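Side-chain contacts in integrase (Bovine immunodeficiency virus, PDB 3KKS), which probably catalyses the insertion of reverse-transcribed viral DNA into the host genome, a reaction carried out by the catalytic core domain in this crystal: residues H58-G62 with P63-A67; I70-L73 with C74-L77. All blocks are in the same frame, centred on the assembly; numbering follows the deposited sequence.

In the fold
Strand 56-59, an inner strand of the five-stranded mixed sheet of this RNase H-like core, runs between strands 4-12 and 80-83. Where it ends, contact 1 (58-62 with 63-67) closes the turn that carries the chain into the short, weakly bonded helix 63-66. Ala-67 then sits at the N-cap of helix 68-76, whose successive turns form contact 2 (70-73 with 74-77). The two contacts neither nest nor cross but follow in series, their centres about 13 Å apart, and they touch where Ile-70 packs against the backbone of Cys-64 and Phe-65. Both also lean on helix 38-51 and strand 80-83, Val-41 and Lys-81 meeting residues of each.

Contact 1. Residues H58-G62 with P63-A67; sequences HSDNG and PCFTA
Ser-59 and Phe-65 meet across the turn that leads from strand 56-59 into the short helix 63-66. Ser-59 CB lies over one face of the Phe-65 ring in a CH-pi contact, 4.2 Å from the centroid and 23° off the normal, while Cys-64 SG sits over the centre of the opposite face. The ring edge is taken by Asp-60, whose OD1 lies in the ring plane 3.4 Å from Phe-65 CD2. A chi1 of 58° puts Asp-60 CG between its own N and carbonyl carbon, from where OD1 can reach Gly-62 N. Asp-60 OD1 accepts from Gly-62 N at 2.6 Å, on the anti side of the carboxylate, which defines an Asx turn. Gly-62 O accepts from Phe-65 N at 3.0 Å and from Thr-66 OG1 at 3.3 Å, the two arriving from opposite faces of the carbonyl plane; Thr-66 N adds a weak third bond and also donates to Pro-63 O. Ser-59 OG, 3.5 Å from Phe-65 CB, makes a weak bond to Asp-60 O. Outside the turn, Asp-60 OD2 comes close to Asp-8 OD1, two carboxylates close together, consistent with the acidic active-site cluster of RNase H-like integrases. With OD1 held by a backbone N-H and set against a ring edge, the turn itself limits the rotation of the carboxylate.

Contact 2. Residues I70-L73 with C74-L77; sequences IENL and CKYL
Leu-73 and Leu-77 touch one turn apart at the C-terminal end of the alpha-helix 68-76, their methyls Leu-73 CD1 and Leu-77 CD1 only 3.4 Å apart, closer than two methyls normally pack. Leu-73 reaches along the helix because its CG is anti to its backbone N (chi1 174°). Leu-73 CD1 also lies at the edge of the Tyr-76 ring, near its plane, 4.1 Å from Tyr-76 CD2. One turn earlier Ile-70 CG2 approaches Cys-74 SG more loosely, at 4.5 Å. Behind these groups stand four successive i to i+4 backbone bonds, from Cys-74 N to Ile-70 O through to Leu-77 N to Leu-73 O; the last, at 2.9 Å, holds Leu-77, the first residue past the helical conformation. Farther out, Ile-70 packs on Val-41, Ala-42 and Ile-45 of helix 38-51, and Leu-73 on Ala-42; Ile-70 and Leu-73 thereby seat the helix on its neighbour. Ile-70, Glu-71 and Cys-74 also touch Lys-81 of strand 80-83. Along the polar side the extended Lys-75 chain runs past Glu-71 O, its CG 3.3 Å from that oxygen. At its end, one water donates to Asn-72 OD1 at 3.2 Å and accepts a weak bond from Lys-75 NZ at 3.4 Å.

Contact 1. Residues H58-G62 with P63-A67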
loop_
_atom_site.group_PDB
_atom_site.type_symbol
_atom_site.label_atom_id
_atom_site.label_comp_id
_atom_site.label_asym_id
_atom_site.label_seq_id
_atom_site.Cartn_x
_atom_site.Cartn_y
_atom_site.Cartn_z
ATOM N N HIS A 58 6.396 6.597 3.598
ATOM C CA HIS A 58 6.414 6.630 5.059
ATOM C C HIS A 58 6.182 5.233 5.637
ATOM O O HIS A 58 5.543 4.393 5.004
ATOM C CB HIS A 58 5.324 7.577 5.565
ATOM C CG HIS A 58 5.369 7.825 7.043
ATOM N ND1 HIS A 58 6.395 8.523 7.648
ATOM C CD2 HIS A 58 4.519 7.473 8.031
ATOM C CE1 HIS A 58 6.171 8.586 8.950
ATOM N NE2 HIS A 58 5.039 7.958 9.208
ATOM N N SER A 59 6.703 4.988 6.836
ATOM C CA SER A 59 6.538 3.699 7.508
ATOM C C SER A 59 7.013 3.782 8.959
ATOM O O SER A 59 7.391 4.855 9.431
ATOM C CB SER A 59 7.345 2.629 6.791
ATOM O OG SER A 59 8.715 2.964 6.801
ATOM N N ASP A 60 6.992 2.654 9.663
ATOM C CA ASP A 60 7.462 2.638 11.041
ATOM C C ASP A 60 8.958 2.362 11.042
ATOM O O ASP A 60 9.562 2.175 9.990
ATOM C CB ASP A 60 6.730 1.583 11.885
ATOM C CG ASP A 60 6.864 0.175 11.332
ATOM O OD1 ASP A 60 7.990 -0.241 10.998
ATOM O OD2 ASP A 60 5.833 -0.527 11.242
ATOM N N ASN A 61 9.541 2.326 12.233
ATOM C CA ASN A 61 10.968 2.104 12.404
ATOM C C ASN A 61 11.400 0.656 12.221
ATOM O O ASN A 61 12.510 0.276 12.601
ATOM C CB ASN A 61 11.387 2.596 13.789
ATOM C CG ASN A 61 12.589 3.500 13.734
ATOM O OD1 ASN A 61 12.693 4.355 12.852
ATOM N ND2 ASN A 61 13.505 3.334 14.687
ATOM N N GLY A 62 10.524 -0.154 11.642
ATOM C CA GLY A 62 10.870 -1.542 11.427
ATOM C C GLY A 62 12.213 -1.661 10.734
ATOM O O GLY A 62 12.554 -0.830 9.895
ATOM N N PRO A 63 13.006 -2.681 11.078
ATOM C CA PRO A 63 14.328 -2.929 10.495
ATOM C C PRO A 63 14.301 -3.068 8.977
ATOM O O PRO A 63 15.176 -2.557 8.288
ATOM C CB PRO A 63 14.763 -4.226 11.170
ATOM C CG PRO A 63 14.137 -4.122 12.506
ATOM C CD PRO A 63 12.750 -3.609 12.193
ATOM N N CYS A 64 13.296 -3.764 8.457
ATOM C CA CYS A 64 13.204 -3.967 7.017
ATOM C C CYS A 64 12.789 -2.705 6.270
ATOM O O CYS A 64 12.730 -2.700 5.045
ATOM C CB CYS A 64 12.233 -5.111 6.698
ATOM S SG CYS A 64 10.548 -4.822 7.223
ATOM N N PHE A 65 12.500 -1.637 7.009
ATOM C CA PHE A 65 12.113 -0.370 6.396
ATOM C C PHE A 65 13.208 0.682 6.562
ATOM O O PHE A 65 13.194 1.701 5.872
ATOM C CB PHE A 65 10.815 0.180 7.014
ATOM C CG PHE A 65 9.589 -0.655 6.733
ATOM C CD1 PHE A 65 9.328 -1.131 5.453
ATOM C CD2 PHE A 65 8.688 -0.953 7.752
ATOM C CE1 PHE A 65 8.185 -1.894 5.192
ATOM C CE2 PHE A 65 7.542 -1.715 7.504
ATOM C CZ PHE A 65 7.292 -2.187 6.219
ATOM N N THR A 66 14.152 0.442 7.475
ATOM C CA THR A 66 15.224 1.409 7.732
ATOM C C THR A 66 16.625 1.026 7.259
ATOM O O THR A 66 17.575 1.790 7.457
ATOM C CB THR A 66 15.318 1.759 9.246
ATOM O OG1 THR A 66 15.495 0.561 10.011
ATOM C CG2 THR A 66 14.060 2.464 9.713
ATOM N N ALA A 67 16.765 -0.142 6.640
ATOM C CA ALA A 67 18.069 -0.591 6.151
ATOM C C ALA A 67 18.623 0.393 5.122
ATOM O O ALA A 67 17.855 1.094 4.459
ATOM C CB ALA A 67 17.939 -1.972 5.533
#

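Contact 2. Residues I70-L73 with C74-L77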
loop_
_atom_site.group_PDB
_atom_site.type_symbol
_atom_site.label_atom_id
_atom_site.label_comp_id
_atom_site.label_asym_id
_atom_site.label_seq_id
_atom_site.Cartn_x
_atom_site.Cartn_y
_atom_site.Cartn_z
ATOM N N ILE A 70 17.066 0.217 1.769
ATOM C CA ILE A 70 15.844 0.976 1.522
ATOM C C ILE A 70 16.088 2.470 1.437
ATOM O O ILE A 70 15.493 3.164 0.602
ATOM C CB ILE A 70 14.800 0.696 2.621
ATOM C CG1 ILE A 70 14.563 -0.812 2.718
ATOM C CG2 ILE A 70 13.505 1.438 2.324
ATOM C CD1 ILE A 70 14.331 -1.490 1.366
ATOM N N GLU A 71 16.964 2.966 2.307
ATOM C CA GLU A 71 17.301 4.383 2.331
ATOM C C GLU A 71 17.963 4.799 1.023
ATOM O O GLU A 71 17.631 5.832 0.447
ATOM C CB GLU A 71 18.237 4.683 3.503
ATOM C CG GLU A 71 17.600 5.525 4.610
ATOM C CD GLU A 71 17.450 4.768 5.916
ATOM O OE1 GLU A 71 18.451 4.170 6.373
ATOM O OE2 GLU A 71 16.338 4.780 6.490
ATOM N N ASN A 72 18.906 4.000 0.549
ATOM C CA ASN A 72 19.569 4.333 -0.704
ATOM C C ASN A 72 18.634 4.134 -1.906
ATOM O O ASN A 72 18.702 4.878 -2.882
ATOM C CB ASN A 72 20.843 3.503 -0.873
ATOM C CG ASN A 72 21.942 3.916 0.101
ATOM O OD1 ASN A 72 21.928 5.021 0.641
ATOM N ND2 ASN A 72 22.906 3.032 0.313
ATOM N N LEU A 73 17.756 3.137 -1.830
ATOM C CA LEU A 73 16.821 2.877 -2.918
ATOM C C LEU A 73 15.903 4.081 -3.144
ATOM O O LEU A 73 15.648 4.475 -4.284
ATOM C CB LEU A 73 15.981 1.633 -2.617
ATOM C CG LEU A 73 14.858 1.356 -3.622
ATOM C CD1 LEU A 73 15.430 1.351 -5.029
ATOM C CD2 LEU A 73 14.181 0.033 -3.307
ATOM N N CYS A 74 15.413 4.669 -2.057
ATOM C CA CYS A 74 14.541 5.827 -2.167
ATOM C C CYS A 74 15.300 7.036 -2.697
ATOM O O CYS A 74 14.738 7.852 -3.426
ATOM C CB CYS A 74 13.916 6.157 -0.816
ATOM S SG CYS A 74 12.661 4.970 -0.282
ATOM N N LYS A 75 16.569 7.164 -2.325
ATOM C CA LYS A 75 17.366 8.283 -2.822
ATOM C C LYS A 75 17.575 8.079 -4.316
ATOM O O LYS A 75 17.481 9.020 -5.100
ATOM C CB LYS A 75 18.709 8.353 -2.089
ATOM C CG LYS A 75 18.567 8.851 -0.661
ATOM C CD LYS A 75 19.824 8.650 0.161
ATOM C CE LYS A 75 19.586 9.097 1.599
ATOM N NZ LYS A 75 20.781 8.927 2.464
ATOM N N TYR A 76 17.835 6.836 -4.703
ATOM C CA TYR A 76 18.036 6.492 -6.101
ATOM C C TYR A 76 16.773 6.756 -6.918
ATOM O O TYR A 76 16.852 7.217 -8.055
ATOM C CB TYR A 76 18.431 5.017 -6.229
ATOM C CG TYR A 76 18.300 4.480 -7.635
ATOM C CD1 TYR A 76 19.019 5.050 -8.685
ATOM C CD2 TYR A 76 17.428 3.426 -7.925
ATOM C CE1 TYR A 76 18.872 4.593 -9.990
ATOM C CE2 TYR A 76 17.273 2.959 -9.230
ATOM C CZ TYR A 76 17.999 3.548 -10.258
ATOM O OH TYR A 76 17.856 3.108 -11.554
ATOM N N LEU A 77 15.613 6.461 -6.335
ATOM C CA LEU A 77 14.335 6.657 -7.014
ATOM C C LEU A 77 13.772 8.059 -6.790
ATOM O O LEU A 77 12.649 8.354 -7.189
ATOM C CB LEU A 77 13.320 5.619 -6.525
ATOM C CG LEU A 77 13.615 4.145 -6.811
ATOM C CD1 LEU A 77 12.718 3.269 -5.951
ATOM C CD2 LEU A 77 13.406 3.849 -8.296
HETATM O O HOH W 1 22.086 6.008 3.730
#